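Local coordinates for protein threonine synthase (Brucella melitensis bv. 1, PDB 4F4F) that probably catalyses the pyridoxal-phosphate-dependent conversion of O-phospho-L-homoserine and water to L-threonine and phosphate, the last step of threonine biosynthesis, at residues A[387-390]-A[391-394]. Numbering follows the deposited sequence.
Sequences LLDP and HSAI. With PLP (pyridoxal-5'-phosphate), chain C.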
loop_
_atom_site.group_PDB
_atom_site.type_symbol
_atom_site.label_atom_id
_atom_site.label_comp_id
_atom_site.label_asym_id
_atom_site.label_seq_id
_atom_site.Cartn_x
_atom_site.Cartn_y
_atom_site.Cartn_z
ATOM N N LEU A 387 -4.307 -22.195 1.220
ATOM C CA LEU A 387 -5.500 -21.433 0.929
ATOM C C LEU A 387 -5.148 -19.966 0.632
ATOM O O LEU A 387 -4.646 -19.264 1.499
ATOM C CB LEU A 387 -6.445 -21.484 2.119
ATOM C CG LEU A 387 -7.811 -20.861 1.854
ATOM C CD1 LEU A 387 -8.592 -21.594 0.750
ATOM C CD2 LEU A 387 -8.578 -20.844 3.172
ATOM N N LEU A 388 -5.444 -19.516 -0.588
ATOM C CA LEU A 388 -5.254 -18.126 -1.007
ATOM C C LEU A 388 -6.556 -17.308 -0.967
ATOM O O LEU A 388 -7.642 -17.791 -1.308
ATOM C CB LEU A 388 -4.745 -18.082 -2.456
ATOM C CG LEU A 388 -3.364 -18.659 -2.747
ATOM C CD1 LEU A 388 -3.317 -19.344 -4.109
ATOM C CD2 LEU A 388 -2.291 -17.565 -2.599
ATOM N N ASP A 389 -6.405 -16.033 -0.629
ATOM C CA ASP A 389 -7.441 -15.049 -0.882
ATOM C C ASP A 389 -7.424 -14.732 -2.405
ATOM O O ASP A 389 -6.487 -15.118 -3.138
ATOM C CB ASP A 389 -7.245 -13.794 0.007
ATOM C CG ASP A 389 -6.786 -12.584 -0.775
ATOM O OD1 ASP A 389 -7.610 -11.689 -1.013
ATOM O OD2 ASP A 389 -5.604 -12.540 -1.165
ATOM N N PRO A 390 -8.430 -14.006 -2.895
ATOM C CA PRO A 390 -8.491 -13.731 -4.348
ATOM C C PRO A 390 -7.390 -12.809 -4.896
ATOM O O PRO A 390 -6.845 -13.094 -5.947
ATOM C CB PRO A 390 -9.872 -13.104 -4.544
ATOM C CG PRO A 390 -10.437 -12.867 -3.191
ATOM C CD PRO A 390 -9.678 -13.656 -2.196
ATOM N N HIS A 391 -7.039 -11.750 -4.170
ATOM C CA HIS A 391 -5.976 -10.862 -4.610
ATOM C C HIS A 391 -4.675 -11.660 -4.754
ATOM O O HIS A 391 -3.968 -11.566 -5.767
ATOM C CB HIS A 391 -5.765 -9.699 -3.630
ATOM C CG HIS A 391 -7.005 -8.898 -3.309
ATOM N ND1 HIS A 391 -7.916 -9.285 -2.384
ATOM C CD2 HIS A 391 -7.449 -7.678 -3.802
ATOM C CE1 HIS A 391 -8.878 -8.359 -2.294
ATOM N NE2 HIS A 391 -8.599 -7.380 -3.176
ATOM N N SER A 392 -4.356 -12.453 -3.742
ATOM C CA SER A 392 -3.138 -13.254 -3.753
ATOM C C SER A 392 -3.155 -14.328 -4.831
ATOM O O SER A 392 -2.140 -14.590 -5.473
ATOM C CB SER A 392 -2.937 -13.909 -2.395
ATOM O OG SER A 392 -2.983 -12.941 -1.351
ATOM N N ALA A 393 -4.325 -14.905 -5.072
ATOM C CA ALA A 393 -4.462 -15.883 -6.132
ATOM C C ALA A 393 -4.221 -15.262 -7.505
ATOM O O ALA A 393 -3.678 -15.921 -8.388
ATOM C CB ALA A 393 -5.822 -16.568 -6.063
ATOM N N ILE A 394 -4.653 -14.011 -7.703
ATOM C CA ILE A 394 -4.297 -13.269 -8.912
ATOM C C ILE A 394 -2.799 -13.260 -9.106
ATOM O O ILE A 394 -2.305 -13.598 -10.176
ATOM C CB ILE A 394 -4.911 -11.845 -8.936
ATOM C CG1 ILE A 394 -6.438 -11.998 -9.082
ATOM C CG2 ILE A 394 -4.338 -11.011 -10.099
ATOM C CD1 ILE A 394 -7.282 -10.723 -9.016
HETATM N N1 PLP C . -4.133 -6.530 -2.631
HETATM C C2 PLP C . -4.754 -6.145 -1.452
HETATM C C2A PLP C . -5.349 -7.116 -0.455
HETATM C C3 PLP C . -4.832 -4.694 -1.112
HETATM O O3 PLP C . -5.442 -4.308 0.065
HETATM C C4 PLP C . -4.243 -3.727 -2.108
HETATM C C4A PLP C . -4.243 -2.249 -1.890
HETATM C C5 PLP C . -3.591 -4.251 -3.334
HETATM C C6 PLP C . -3.569 -5.655 -3.512
HETATM C C5A PLP C . -2.941 -3.263 -4.324
HETATM O O4P PLP C . -1.789 -2.505 -3.764
HETATM P P PLP C . -1.030 -1.232 -4.479
HETATM O O1P PLP C . -0.697 -1.704 -5.886
HETATM O O2P PLP C . -2.066 -0.127 -4.433
HETATM O O3P PLP C . 0.197 -0.889 -3.661
HETATM O O HOH W 1 -3.890 -15.201 0.723
#
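Asp389 is the N-cap of helix 390-402, whose first turn brings His391 and Ser392 round its carboxylate beside the pyridoxal-5'-phosphate pocket, to which His391 belongs. OD2 of Asp389 takes two bonds from Ser392: the hydroxyl OG lies 2.7 Å away, nearly in line with the C-O bond, while the backbone N (2.9 Å) approaches from above the carboxylate plane. The other oxygen, OD1, receives ND1 of His391 at 2.8 Å through its syn lone pair. This bond is almost straight (173°) and lies in the ring plane. Ring and carboxylate are nearly coplanar, 17° apart. A weak bond from His391 N also reaches OD1. The backbone bond from Ala393 N to Asp389 O (2.9 Å) closes the first turn, and Leu388 lays CD2 against CB of Ser392 (3.7 Å). A water joins Asp389 N to Ser392 OG. With CG anti to its own carbonyl carbon (chi1 -54°), His391 extends toward the cofactor; methyl C2A of PLP lies over one face of the ring, displaced toward its rim, and PLP N1 lies 3.7 Å from His391 CD2. Ser312 N bonds to NE2. Held at both nitrogens, the imidazole has its rotation fixed, and the N-cap aspartate thereby positions a residue that packs on the cofactor.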